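Local coordinates for ParB domain protein nuclease (Sulfolobus solfataricus, PDB 5K5D) that probably takes part in archaeal DNA segregation (partition) as a ParB-like protein with a ParB-like N-terminal domain, and may have nuclease activity, at residues B[59-64]-B[98-103]; B[92-97]-B[120-125]; B[157-162]-B[167-172]; B[179-184]-B[190-195]; B[202-207]-B[236-241]. The protein carries 4 engineered substitutions. All blocks are in the same frame, centred on the assembly; numbering follows the deposited sequence.

Contact 1: B[59-64]-B[98-103]; sequences LIDGYT and WTFNGV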
# COMPACT_ATOMS: atom_id res chain seq x y z
N LEU B 59 17.95 -3.11 8.00
CA LEU B 59 16.76 -3.94 8.05
C LEU B 59 15.75 -3.47 7.00
O LEU B 59 15.40 -2.30 6.95
CB LEU B 59 16.13 -3.86 9.44
CG LEU B 59 15.60 -5.14 10.09
CD1 LEU B 59 14.26 -4.87 10.76
CD2 LEU B 59 15.48 -6.26 9.08
N ILE B 60 15.29 -4.40 6.17
CA ILE B 60 14.32 -4.06 5.14
C ILE B 60 12.95 -4.55 5.56
O ILE B 60 11.97 -3.81 5.52
CB ILE B 60 14.70 -4.70 3.79
CG1 ILE B 60 15.96 -4.04 3.24
CG2 ILE B 60 13.55 -4.57 2.79
CD1 ILE B 60 16.42 -4.62 1.93
N ASP B 61 12.90 -5.81 5.98
CA ASP B 61 11.67 -6.44 6.42
C ASP B 61 11.89 -7.24 7.70
O ASP B 61 12.83 -8.03 7.80
CB ASP B 61 11.16 -7.39 5.33
CG ASP B 61 9.80 -7.94 5.65
OD1 ASP B 61 8.89 -7.12 5.91
OD2 ASP B 61 9.63 -9.17 5.65
N GLY B 62 11.02 -7.03 8.68
CA GLY B 62 11.06 -7.83 9.90
C GLY B 62 11.22 -7.00 11.15
O GLY B 62 11.85 -7.44 12.11
N TYR B 63 10.64 -5.81 11.16
CA TYR B 63 10.82 -4.88 12.27
C TYR B 63 10.14 -5.32 13.56
O TYR B 63 10.70 -5.21 14.65
CB TYR B 63 10.41 -3.46 11.87
CG TYR B 63 11.46 -2.78 11.04
CD1 TYR B 63 11.51 -2.95 9.66
CD2 TYR B 63 12.43 -1.98 11.64
CE1 TYR B 63 12.48 -2.33 8.90
CE2 TYR B 63 13.40 -1.36 10.89
CZ TYR B 63 13.43 -1.54 9.52
OH TYR B 63 14.41 -0.92 8.77
N THR B 64 8.92 -5.83 13.45
CA THR B 64 8.24 -6.35 14.62
C THR B 64 9.00 -7.57 15.16
O THR B 64 9.37 -7.61 16.33
CB THR B 64 6.77 -6.69 14.32
OG1 THR B 64 6.07 -5.48 13.96
CG2 THR B 64 6.10 -7.31 15.53
N TRP B 98 7.23 -5.60 -0.43
CA TRP B 98 5.95 -5.98 -1.02
C TRP B 98 5.86 -7.49 -1.19
O TRP B 98 4.82 -8.10 -0.96
CB TRP B 98 5.75 -5.31 -2.38
CG TRP B 98 4.51 -5.78 -3.08
CD1 TRP B 98 4.45 -6.49 -4.24
CD2 TRP B 98 3.16 -5.61 -2.64
NE1 TRP B 98 3.14 -6.75 -4.57
CE2 TRP B 98 2.33 -6.22 -3.60
CE3 TRP B 98 2.57 -4.98 -1.54
CZ2 TRP B 98 0.94 -6.22 -3.49
CZ3 TRP B 98 1.20 -4.99 -1.43
CH2 TRP B 98 0.39 -5.60 -2.40
N THR B 99 6.97 -8.09 -1.61
CA THR B 99 7.01 -9.53 -1.81
C THR B 99 6.71 -10.27 -0.52
O THR B 99 5.97 -11.25 -0.53
CB THR B 99 8.37 -9.99 -2.35
OG1 THR B 99 8.50 -9.60 -3.72
CG2 THR B 99 8.48 -11.51 -2.25
N PHE B 100 7.26 -9.78 0.58
CA PHE B 100 7.11 -10.48 1.86
C PHE B 100 5.92 -10.02 2.69
O PHE B 100 5.75 -10.46 3.82
CB PHE B 100 8.40 -10.39 2.67
CG PHE B 100 9.52 -11.19 2.09
CD1 PHE B 100 10.62 -10.57 1.52
CD2 PHE B 100 9.47 -12.58 2.09
CE1 PHE B 100 11.66 -11.31 0.98
CE2 PHE B 100 10.50 -13.33 1.54
CZ PHE B 100 11.59 -12.70 0.98
N ASN B 101 5.09 -9.15 2.13
CA ASN B 101 3.94 -8.65 2.88
C ASN B 101 2.60 -8.64 2.13
O ASN B 101 1.56 -8.85 2.73
CB ASN B 101 4.24 -7.27 3.46
CG ASN B 101 5.29 -7.32 4.55
OD1 ASN B 101 4.98 -7.58 5.71
ND2 ASN B 101 6.55 -7.07 4.18
N GLY B 102 2.65 -8.40 0.82
CA GLY B 102 1.44 -8.33 0.02
C GLY B 102 0.56 -9.57 0.05
O GLY B 102 -0.66 -9.48 -0.01
N VAL B 103 1.19 -10.75 0.14
CA VAL B 103 0.46 -12.01 0.18
C VAL B 103 0.08 -12.41 1.61
O VAL B 103 -0.75 -13.29 1.82
CB VAL B 103 1.29 -13.15 -0.47
CG1 VAL B 103 0.60 -14.50 -0.28
CG2 VAL B 103 1.51 -12.88 -1.94
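D61 meets N101 and F100 where the chain leaves helix 90-99. ND2 of N101 donates to OD1 of D61 over 2.9 Å, the amide turned 84° from the carboxylate plane; the geometry of this bond is somewhat doubtful, because OD1 is less surely placed. The other oxygen, OD2, lies 3.4 Å from F100 CB, at the foot of that side chain. N101 ND2 also donates to I97 O, tying the amide to its own helix end, while R65 forms a salt bridge with D61 OD2. Further out, I60 and D61 both face I52 in a classic beta bulge at the edge of the four-stranded sheet. G62, whose backbone angles suit glycine, sits at the N-cap position of helix 63-71, and its N and Y63 N hold a bound citrate, probably from the crystallisation liquor. The amide and R65 thus account for the D61 carboxylate, while the N-H groups of the helix start that take up citrate are consistent with the phosphate-binding corner of ParB-like N-terminal domains.

Contact 2: B[92-97]-B[120-125]; sequences KAYELI and ADRIAK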
# COMPACT_ATOMS: atom_id res chain seq x y z
N LYS B 92 14.63 -1.63 -4.91
CA LYS B 92 14.82 -3.04 -4.56
C LYS B 92 14.29 -3.36 -3.17
O LYS B 92 13.69 -4.41 -2.95
CB LYS B 92 16.28 -3.44 -4.70
CG LYS B 92 16.76 -3.57 -6.14
CD LYS B 92 18.23 -3.95 -6.19
CE LYS B 92 18.65 -4.34 -7.60
NZ LYS B 92 18.45 -3.24 -8.58
N ALA B 93 14.51 -2.45 -2.22
CA ALA B 93 13.99 -2.64 -0.86
C ALA B 93 12.47 -2.61 -0.90
O ALA B 93 11.81 -3.43 -0.26
CB ALA B 93 14.52 -1.56 0.07
N TYR B 94 11.93 -1.67 -1.66
CA TYR B 94 10.49 -1.56 -1.88
C TYR B 94 9.89 -2.87 -2.39
O TYR B 94 8.81 -3.27 -1.95
CB TYR B 94 10.19 -0.43 -2.85
CG TYR B 94 10.53 0.94 -2.31
CD1 TYR B 94 11.04 1.93 -3.13
CD2 TYR B 94 10.33 1.23 -0.97
CE1 TYR B 94 11.34 3.18 -2.62
CE2 TYR B 94 10.63 2.47 -0.45
CZ TYR B 94 11.14 3.44 -1.29
OH TYR B 94 11.43 4.68 -0.77
N GLU B 95 10.58 -3.52 -3.31
CA GLU B 95 10.06 -4.74 -3.92
C GLU B 95 10.05 -5.89 -2.92
O GLU B 95 9.09 -6.66 -2.86
CB GLU B 95 10.84 -5.10 -5.18
CG GLU B 95 10.52 -4.17 -6.34
CD GLU B 95 11.66 -4.03 -7.33
OE1 GLU B 95 12.49 -4.96 -7.45
OE2 GLU B 95 11.73 -2.97 -7.99
N LEU B 96 11.12 -5.99 -2.14
CA LEU B 96 11.20 -7.01 -1.10
C LEU B 96 10.09 -6.86 -0.07
O LEU B 96 9.44 -7.83 0.29
CB LEU B 96 12.57 -6.96 -0.42
CG LEU B 96 13.71 -7.45 -1.31
CD1 LEU B 96 15.05 -7.31 -0.61
CD2 LEU B 96 13.45 -8.89 -1.73
N ILE B 97 9.86 -5.63 0.39
CA ILE B 97 8.83 -5.39 1.39
C ILE B 97 7.45 -5.80 0.87
O ILE B 97 6.62 -6.29 1.62
CB ILE B 97 8.78 -3.91 1.82
CG1 ILE B 97 10.03 -3.54 2.62
CG2 ILE B 97 7.53 -3.64 2.65
CD1 ILE B 97 10.18 -2.04 2.85
N ALA B 120 3.68 1.29 -4.79
CA ALA B 120 3.57 1.73 -6.18
C ALA B 120 3.93 3.21 -6.36
O ALA B 120 4.55 3.59 -7.36
CB ALA B 120 2.17 1.45 -6.73
N ASP B 121 3.54 4.03 -5.39
CA ASP B 121 3.90 5.44 -5.36
C ASP B 121 5.42 5.64 -5.29
O ASP B 121 5.95 6.56 -5.92
CB ASP B 121 3.26 6.13 -4.15
CG ASP B 121 1.78 6.44 -4.36
OD1 ASP B 121 1.17 5.87 -5.29
OD2 ASP B 121 1.23 7.25 -3.59
N ARG B 122 6.10 4.80 -4.52
CA ARG B 122 7.56 4.89 -4.40
C ARG B 122 8.21 4.54 -5.73
O ARG B 122 9.09 5.25 -6.22
CB ARG B 122 8.10 3.96 -3.32
CG ARG B 122 7.49 4.13 -1.94
CD ARG B 122 7.61 5.55 -1.43
NE ARG B 122 7.63 5.59 0.03
CZ ARG B 122 6.55 5.53 0.81
NH1 ARG B 122 5.34 5.41 0.27
NH2 ARG B 122 6.68 5.58 2.13
N ILE B 123 7.77 3.42 -6.30
CA ILE B 123 8.32 2.94 -7.56
C ILE B 123 8.10 3.95 -8.68
O ILE B 123 8.93 4.07 -9.59
CB ILE B 123 7.69 1.59 -7.97
CG1 ILE B 123 8.07 0.49 -6.96
CG2 ILE B 123 8.12 1.20 -9.37
CD1 ILE B 123 9.54 0.20 -6.91
N ALA B 124 7.00 4.69 -8.61
CA ALA B 124 6.69 5.69 -9.62
C ALA B 124 7.72 6.82 -9.60
O ALA B 124 8.20 7.24 -10.65
CB ALA B 124 5.29 6.25 -9.41
N LYS B 125 8.05 7.29 -8.41
CA LYS B 125 9.05 8.34 -8.25
C LYS B 125 10.43 7.85 -8.65
O LYS B 125 11.25 8.61 -9.17
CB LYS B 125 9.07 8.83 -6.80
CG LYS B 125 7.73 9.31 -6.27
CD LYS B 125 7.86 9.75 -4.83
CE LYS B 125 6.55 10.28 -4.26
NZ LYS B 125 6.72 10.66 -2.83
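Y94 and R122 meet where helices 90-99 and 109-128 pack as an antiparallel helical hairpin, the axes of 92-97 and 120-125 running 9.9 Å apart at 160°. The main interaction is a CH-pi contact. R122 CB stands over one face of the Y94 ring, 3.6 Å from its centroid and offset toward CE1. R122 then bends at its second torsion (chi2 -55°), which carries CG across the ring to 3.8 Å from CZ and leads the chain on toward the phenol end, the guanidinium plane turned 67° from the ring. Polar ends converge on a third residue: Y94 OH hydrogen-bonds to E24 OE2, and R122 NE forms a salt bridge with the same oxygen, which ties both helices to helix 23-26. A leucine in place of Y94 would probably leave the R122 methylenes without their ring face and E24 with one polar partner fewer. Apolar packing comes from I123, which also touches I176 of helix 170-180; its CD1 reaches Y94 CB at 4.2 Å. Apart from this, the E95 and I123 side chains cross at about a right angle, in plain van der Waals contact between I123 CD1 and the carboxylate oxygen E95 OE2 at 4.0 Å.

Contact 3: B[157-162]-B[167-172]; sequences EEFVTL and TISALE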
# COMPACT_ATOMS: atom_id res chain seq x y z
N GLU B 157 -4.97 9.69 -20.17
CA GLU B 157 -5.26 11.12 -20.22
C GLU B 157 -5.24 11.73 -18.82
O GLU B 157 -4.81 12.87 -18.64
CB GLU B 157 -6.64 11.38 -20.84
CG GLU B 157 -6.83 10.82 -22.25
CD GLU B 157 -5.98 11.52 -23.29
OE1 GLU B 157 -6.17 11.25 -24.49
OE2 GLU B 157 -5.11 12.34 -22.90
N GLU B 158 -5.72 10.98 -17.84
CA GLU B 158 -5.78 11.47 -16.47
C GLU B 158 -4.45 11.25 -15.76
O GLU B 158 -3.78 10.24 -15.96
CB GLU B 158 -6.91 10.79 -15.69
CG GLU B 158 -8.28 10.98 -16.31
CD GLU B 158 -8.61 9.91 -17.33
OE1 GLU B 158 -9.40 10.18 -18.25
OE2 GLU B 158 -8.09 8.78 -17.19
N PHE B 159 -4.09 12.21 -14.92
CA PHE B 159 -2.81 12.18 -14.23
C PHE B 159 -2.96 12.62 -12.78
O PHE B 159 -3.92 13.29 -12.43
CB PHE B 159 -1.80 13.09 -14.94
CG PHE B 159 -1.43 12.63 -16.33
CD1 PHE B 159 -2.25 12.90 -17.41
CD2 PHE B 159 -0.25 11.93 -16.54
CE1 PHE B 159 -1.91 12.47 -18.68
CE2 PHE B 159 0.09 11.50 -17.81
CZ PHE B 159 -0.74 11.77 -18.88
N VAL B 160 -2.01 12.22 -11.95
CA VAL B 160 -1.95 12.70 -10.58
C VAL B 160 -0.53 13.18 -10.28
O VAL B 160 0.43 12.73 -10.91
CB VAL B 160 -2.37 11.60 -9.58
CG1 VAL B 160 -1.35 10.48 -9.56
CG2 VAL B 160 -2.55 12.20 -8.18
N THR B 161 -0.41 14.11 -9.35
CA THR B 161 0.88 14.67 -9.00
C THR B 161 1.24 14.38 -7.56
O THR B 161 0.63 14.92 -6.63
CB THR B 161 0.91 16.20 -9.24
OG1 THR B 161 0.65 16.47 -10.62
CG2 THR B 161 2.28 16.77 -8.86
N LEU B 162 2.25 13.53 -7.37
CA LEU B 162 2.67 13.14 -6.03
C LEU B 162 3.38 14.30 -5.33
O LEU B 162 3.63 15.34 -5.94
CB LEU B 162 3.58 11.91 -6.10
CG LEU B 162 3.08 10.78 -7.00
CD1 LEU B 162 4.09 9.64 -7.06
CD2 LEU B 162 1.71 10.28 -6.55
N THR B 167 4.66 13.12 -11.82
CA THR B 167 3.31 12.98 -12.35
C THR B 167 3.19 11.66 -13.10
O THR B 167 4.18 11.14 -13.61
CB THR B 167 2.92 14.14 -13.29
OG1 THR B 167 3.87 14.24 -14.35
CG2 THR B 167 2.87 15.45 -12.53
N ILE B 168 1.98 11.12 -13.16
CA ILE B 168 1.76 9.83 -13.79
C ILE B 168 0.30 9.63 -14.15
O ILE B 168 -0.59 10.20 -13.53
CB ILE B 168 2.25 8.69 -12.88
CG1 ILE B 168 2.14 7.34 -13.59
CG2 ILE B 168 1.50 8.69 -11.55
CD1 ILE B 168 2.75 6.19 -12.82
N SER B 169 0.05 8.81 -15.17
CA SER B 169 -1.31 8.55 -15.62
C SER B 169 -1.85 7.28 -14.98
O SER B 169 -1.09 6.47 -14.44
CB SER B 169 -1.36 8.41 -17.14
OG SER B 169 -0.76 7.20 -17.57
N ALA B 170 -3.17 7.11 -15.03
CA ALA B 170 -3.81 5.92 -14.48
C ALA B 170 -3.26 4.67 -15.15
O ALA B 170 -3.23 3.60 -14.55
CB ALA B 170 -5.31 6.00 -14.66
N LEU B 171 -2.85 4.82 -16.40
CA LEU B 171 -2.36 3.68 -17.17
C LEU B 171 -0.99 3.24 -16.67
O LEU B 171 -0.78 2.07 -16.36
CB LEU B 171 -2.30 4.02 -18.65
CG LEU B 171 -1.94 2.84 -19.56
CD1 LEU B 171 -2.95 1.72 -19.41
CD2 LEU B 171 -1.85 3.31 -21.01
N GLU B 172 -0.06 4.19 -16.60
CA GLU B 172 1.29 3.89 -16.14
C GLU B 172 1.24 3.31 -14.74
O GLU B 172 1.89 2.29 -14.46
CB GLU B 172 2.15 5.15 -16.17
CG GLU B 172 2.08 5.91 -17.49
CD GLU B 172 2.76 7.27 -17.43
OE1 GLU B 172 2.16 8.21 -16.87
OE2 GLU B 172 3.90 7.40 -17.94
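F159 has CG anti to its carbonyl carbon (chi1 -66°), which lays the ring beside the partner strand, where S169 CB sits over one face, 3.8 Å from the centroid: a CH-pi contact. V160 puts CG1 between its backbone N and carbonyl carbon (chi1 67°), facing I168 CG2 at 3.9 Å, the two side chains side by side and pointing the same way. The strands form an antiparallel beta hairpin. V160 and I168 are its hydrogen-bonded pair, with V160 N to I168 O at 2.9 Å and I168 N to V160 O at 3.2 Å. T161 and T167 flank each other on the F159 side, the hydroxyl oxygen OG1 of T161 in van der Waals contact with the methyl CG2 of T167 at 3.1 Å. S169 ends its strand and opens helix 170-180 with a capping box: E172 N donates to S169 OG, and S169 N to E172 OE1 at 2.8 Å. S169 OG also bonds to N156 OD1. The V160 and I168 side lies against helices, V160 on I200 of helix 189-201 and I168 on Y173 and I176 of helix 170-180.

Contact 4: B[179-184]-B[190-195]; sequences ELDKEN and SDKRKM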
# COMPACT_ATOMS: atom_id res chain seq x y z
N GLU B 179 3.15 -5.19 -12.69
CA GLU B 179 4.53 -5.61 -12.53
C GLU B 179 4.80 -6.17 -11.13
O GLU B 179 5.55 -7.13 -10.97
CB GLU B 179 5.48 -4.45 -12.81
CG GLU B 179 5.43 -3.95 -14.25
CD GLU B 179 6.20 -2.66 -14.44
OE1 GLU B 179 6.55 -2.02 -13.42
OE2 GLU B 179 6.46 -2.29 -15.60
N LEU B 180 4.18 -5.55 -10.13
CA LEU B 180 4.38 -5.92 -8.73
C LEU B 180 3.56 -7.14 -8.31
O LEU B 180 3.78 -7.70 -7.24
CB LEU B 180 4.03 -4.74 -7.83
CG LEU B 180 5.02 -3.59 -7.79
CD1 LEU B 180 4.44 -2.41 -7.02
CD2 LEU B 180 6.33 -4.05 -7.16
N ASP B 181 2.60 -7.52 -9.15
CA ASP B 181 1.69 -8.61 -8.82
C ASP B 181 1.14 -9.23 -10.10
O ASP B 181 -0.05 -9.18 -10.37
CB ASP B 181 0.54 -8.07 -7.97
CG ASP B 181 -0.44 -9.16 -7.54
OD1 ASP B 181 0.01 -10.27 -7.20
OD2 ASP B 181 -1.66 -8.89 -7.55
N LYS B 182 2.03 -9.83 -10.89
CA LYS B 182 1.65 -10.37 -12.19
C LYS B 182 0.73 -11.58 -12.06
O LYS B 182 -0.25 -11.71 -12.80
CB LYS B 182 2.90 -10.74 -13.00
CG LYS B 182 3.85 -9.57 -13.19
CD LYS B 182 5.05 -9.95 -14.05
CE LYS B 182 6.01 -8.78 -14.18
NZ LYS B 182 7.17 -9.09 -15.06
N GLU B 183 1.04 -12.46 -11.12
CA GLU B 183 0.27 -13.69 -10.92
C GLU B 183 -1.01 -13.44 -10.13
O GLU B 183 -1.67 -14.38 -9.69
CB GLU B 183 1.14 -14.75 -10.24
CG GLU B 183 2.30 -15.22 -11.10
CD GLU B 183 3.37 -15.94 -10.30
OE1 GLU B 183 3.61 -15.55 -9.14
OE2 GLU B 183 3.97 -16.90 -10.84
N ASN B 184 -1.35 -12.17 -9.95
CA ASN B 184 -2.58 -11.79 -9.27
C ASN B 184 -2.77 -12.45 -7.91
O ASN B 184 -3.90 -12.71 -7.48
CB ASN B 184 -3.80 -12.08 -10.15
CG ASN B 184 -3.86 -11.19 -11.38
OD1 ASN B 184 -4.26 -10.03 -11.29
ND2 ASN B 184 -3.47 -11.74 -12.53
N SER B 190 -9.23 -6.61 -12.14
CA SER B 190 -10.17 -5.49 -12.02
C SER B 190 -9.91 -4.65 -10.77
O SER B 190 -10.10 -3.43 -10.78
CB SER B 190 -11.61 -6.00 -12.01
OG SER B 190 -11.86 -6.78 -10.86
N ASP B 191 -9.47 -5.30 -9.70
CA ASP B 191 -9.09 -4.60 -8.48
C ASP B 191 -7.90 -3.66 -8.71
O ASP B 191 -7.86 -2.57 -8.15
CB ASP B 191 -8.77 -5.60 -7.36
CG ASP B 191 -9.98 -5.90 -6.49
OD1 ASP B 191 -9.78 -6.43 -5.37
OD2 ASP B 191 -11.11 -5.60 -6.91
N LYS B 192 -6.94 -4.09 -9.52
CA LYS B 192 -5.79 -3.24 -9.83
C LYS B 192 -6.20 -2.07 -10.70
O LYS B 192 -5.62 -0.99 -10.62
CB LYS B 192 -4.69 -4.03 -10.54
CG LYS B 192 -4.01 -5.09 -9.69
CD LYS B 192 -2.90 -5.77 -10.47
CE LYS B 192 -2.35 -6.95 -9.72
NZ LYS B 192 -3.36 -8.04 -9.61
N ARG B 193 -7.21 -2.29 -11.53
CA ARG B 193 -7.65 -1.26 -12.46
C ARG B 193 -8.55 -0.27 -11.73
O ARG B 193 -8.45 0.94 -11.94
CB ARG B 193 -8.38 -1.88 -13.65
CG ARG B 193 -8.70 -0.89 -14.74
CD ARG B 193 -9.31 -1.57 -15.95
NE ARG B 193 -9.83 -0.59 -16.89
CZ ARG B 193 -11.05 -0.08 -16.84
NH1 ARG B 193 -11.89 -0.46 -15.88
NH2 ARG B 193 -11.44 0.81 -17.74
N LYS B 194 -9.41 -0.80 -10.87
CA LYS B 194 -10.26 0.03 -10.02
C LYS B 194 -9.40 0.91 -9.13
O LYS B 194 -9.65 2.11 -9.02
CB LYS B 194 -11.16 -0.84 -9.14
CG LYS B 194 -12.36 -1.44 -9.85
CD LYS B 194 -13.07 -2.43 -8.95
CE LYS B 194 -14.29 -3.03 -9.63
NZ LYS B 194 -14.85 -4.18 -8.86
N MSE B 195 -8.40 0.31 -8.50
CA MSE B 195 -7.54 1.04 -7.60
C MSE B 195 -6.76 2.11 -8.35
O MSE B 195 -6.62 3.23 -7.87
CB MSE B 195 -6.58 0.10 -6.86
CG MSE B 195 -6.00 0.71 -5.60
SE MSE B 195 -4.10 1.14 -5.72
CE MSE B 195 -3.39 -0.65 -5.41
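K192 crosses D181 at about a right angle and approaches N184 obliquely, so that one ammonium lies between a carboxylate and an amide. Its chain runs extended from the helix and turns only at the last torsion (chi4 67°), swinging NZ to 2.8 Å from D181 OD2 in a salt bridge. That approach is from above the carboxylate plane, 40° out of it. N184 OD1 accepts from the same NZ at 2.8 Å, again with the donor raised 40° from the amide carbonyl plane. D181 and N184 bound a type I turn after helix 170-180, closed by N184 N to D181 O, which brings both acceptors together. D181 is also held by two backbone N-H groups, OD1 by A186 N and OD2 by L187 N, in the link to helix 189-201. A methionine in place of K192 would probably leave D181 without its counter-charge and the N184 amide without its donor and freer to turn. Since D181 and K192 are both buried, each charge probably depends on the other, with the backbone N-H groups sharing the load on the carboxylate.

Contact 5: B[202-207]-B[236-241]; sequences TPWLLK and KLKDLA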
# COMPACT_ATOMS: atom_id res chain seq x y z
N THR B 202 -9.33 10.16 -8.28
CA THR B 202 -9.99 10.53 -7.04
C THR B 202 -9.24 10.05 -5.78
O THR B 202 -9.73 9.18 -5.05
CB THR B 202 -11.44 10.00 -7.04
OG1 THR B 202 -12.13 10.45 -5.86
CG2 THR B 202 -11.46 8.47 -7.09
N PRO B 203 -8.06 10.62 -5.53
CA PRO B 203 -7.19 10.26 -4.40
C PRO B 203 -7.91 10.37 -3.05
O PRO B 203 -7.74 9.51 -2.19
CB PRO B 203 -6.07 11.30 -4.48
CG PRO B 203 -6.06 11.75 -5.89
CD PRO B 203 -7.48 11.70 -6.35
N TRP B 204 -8.68 11.44 -2.88
CA TRP B 204 -9.43 11.68 -1.65
C TRP B 204 -10.40 10.55 -1.37
O TRP B 204 -10.78 10.30 -0.23
CB TRP B 204 -10.21 12.99 -1.76
CG TRP B 204 -11.15 12.99 -2.92
CD1 TRP B 204 -10.87 13.34 -4.21
CD2 TRP B 204 -12.53 12.61 -2.91
NE1 TRP B 204 -11.99 13.20 -5.00
CE2 TRP B 204 -13.02 12.75 -4.22
CE3 TRP B 204 -13.40 12.17 -1.91
CZ2 TRP B 204 -14.34 12.47 -4.56
CZ3 TRP B 204 -14.71 11.88 -2.25
CH2 TRP B 204 -15.17 12.03 -3.56
N LEU B 205 -10.83 9.89 -2.44
CA LEU B 205 -11.78 8.79 -2.32
C LEU B 205 -11.06 7.49 -1.97
O LEU B 205 -11.56 6.68 -1.19
CB LEU B 205 -12.57 8.63 -3.62
CG LEU B 205 -13.83 7.75 -3.63
CD1 LEU B 205 -13.46 6.28 -3.75
CD2 LEU B 205 -14.67 8.01 -2.39
N LEU B 206 -9.87 7.30 -2.54
CA LEU B 206 -9.08 6.11 -2.25
C LEU B 206 -8.68 6.08 -0.78
O LEU B 206 -8.66 5.02 -0.15
CB LEU B 206 -7.83 6.06 -3.13
CG LEU B 206 -7.42 4.70 -3.71
CD1 LEU B 206 -5.96 4.72 -4.11
CD2 LEU B 206 -7.68 3.56 -2.73
N LYS B 207 -8.37 7.25 -0.23
CA LYS B 207 -7.95 7.37 1.17
C LYS B 207 -8.93 6.72 2.14
O LYS B 207 -8.54 6.29 3.22
CB LYS B 207 -7.75 8.84 1.56
CG LYS B 207 -6.44 9.46 1.10
CD LYS B 207 -6.18 10.78 1.84
CE LYS B 207 -4.92 11.48 1.36
NZ LYS B 207 -5.08 12.01 -0.02
N LYS B 236 -18.78 17.92 -6.46
CA LYS B 236 -19.64 18.34 -5.36
C LYS B 236 -19.41 17.41 -4.17
O LYS B 236 -19.31 17.87 -3.03
CB LYS B 236 -21.11 18.34 -5.78
CG LYS B 236 -21.46 19.44 -6.77
CD LYS B 236 -22.93 19.36 -7.16
CE LYS B 236 -23.34 20.49 -8.09
NZ LYS B 236 -24.82 20.49 -8.31
N LEU B 237 -19.31 16.12 -4.45
CA LEU B 237 -19.04 15.13 -3.41
C LEU B 237 -17.66 15.34 -2.81
O LEU B 237 -17.49 15.34 -1.59
CB LEU B 237 -19.13 13.71 -3.98
CG LEU B 237 -18.75 12.59 -3.01
CD1 LEU B 237 -19.61 12.63 -1.76
CD2 LEU B 237 -18.86 11.23 -3.69
N LYS B 238 -16.66 15.53 -3.67
CA LYS B 238 -15.29 15.73 -3.23
C LYS B 238 -15.15 17.00 -2.39
O LYS B 238 -14.40 17.03 -1.41
CB LYS B 238 -14.35 15.81 -4.44
CG LYS B 238 -12.96 16.34 -4.12
CD LYS B 238 -12.21 16.70 -5.41
CE LYS B 238 -10.83 17.28 -5.10
NZ LYS B 238 -10.23 17.96 -6.28
N ASP B 239 -15.88 18.04 -2.78
CA ASP B 239 -15.77 19.34 -2.12
C ASP B 239 -16.70 19.44 -0.92
O ASP B 239 -16.73 20.45 -0.22
CB ASP B 239 -16.06 20.47 -3.10
CG ASP B 239 -14.99 20.59 -4.17
OD1 ASP B 239 -13.84 20.18 -3.91
OD2 ASP B 239 -15.31 21.10 -5.27
N LEU B 240 -17.47 18.38 -0.68
CA LEU B 240 -18.36 18.32 0.47
C LEU B 240 -17.54 18.49 1.74
O LEU B 240 -16.36 18.12 1.77
CB LEU B 240 -19.09 16.98 0.50
CG LEU B 240 -20.62 17.01 0.52
CD1 LEU B 240 -21.16 15.62 0.79
CD2 LEU B 240 -21.13 18.00 1.55
N ALA B 241 -18.15 19.04 2.78
CA ALA B 241 -17.48 19.17 4.06
C ALA B 241 -17.35 17.80 4.72
O ALA B 241 -18.27 16.99 4.64
CB ALA B 241 -18.25 20.12 4.97
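T202 O takes two backbone N-H groups, L205 N at 2.9 Å and L206 N at 3.1 Å, and so closes the first turn of the helix from which W204 reaches across to K238 and L237. K238 runs over one face of the indole. Its CB lies 3.3 Å from CE2 of W204, and its CG stands 3.5 Å from the centroid of the five-membered ring, 16° off the normal: a CH-pi contact made by methylenes rather than by the ammonium. With CG anti to the backbone N (chi1 167°) and the chain extended beyond, K238 continues over the five-membered ring, its CD above W204 NE1 at 3.5 Å. In the fold this joins helix 203-210 to helix 234-238 in the all-helical C-terminal part, where W204 also touches R245 and I249 of helix 242-250. On the opposite face of the indole lies L205 CB. L237 comes in at the benzo end, CD2 at the ring edge in plane and CG 3.7 Å from W204 CH2, its side chain resting also on I224 and V228 of helix 218-230.

In the fold
Contacts 1 and 4 are buried and polar, contact 1 round the D61 carboxylate, contact 4 round the K192 ammonium; W98 NE1, bonded to L180 O, joins them. Contact 2, partly buried and with its centre closest of the five to the chain centre (about 10 Å), shares helix 90-99 with contact 1, I60 packing against A93, L96 and I97, but relies mainly on a ring face and aliphatic groups. Contacts 3 and 5, their centres about 17 and 19 Å from the centre of the chain, combine buried with exposed residues; contact 3 alone is held by backbone pairing between strands. It shares helix 170-180 with contact 4 and touches contact 5 through V160 and P203. Contacts 2, 3 and 5 each set a CH group over an aromatic face.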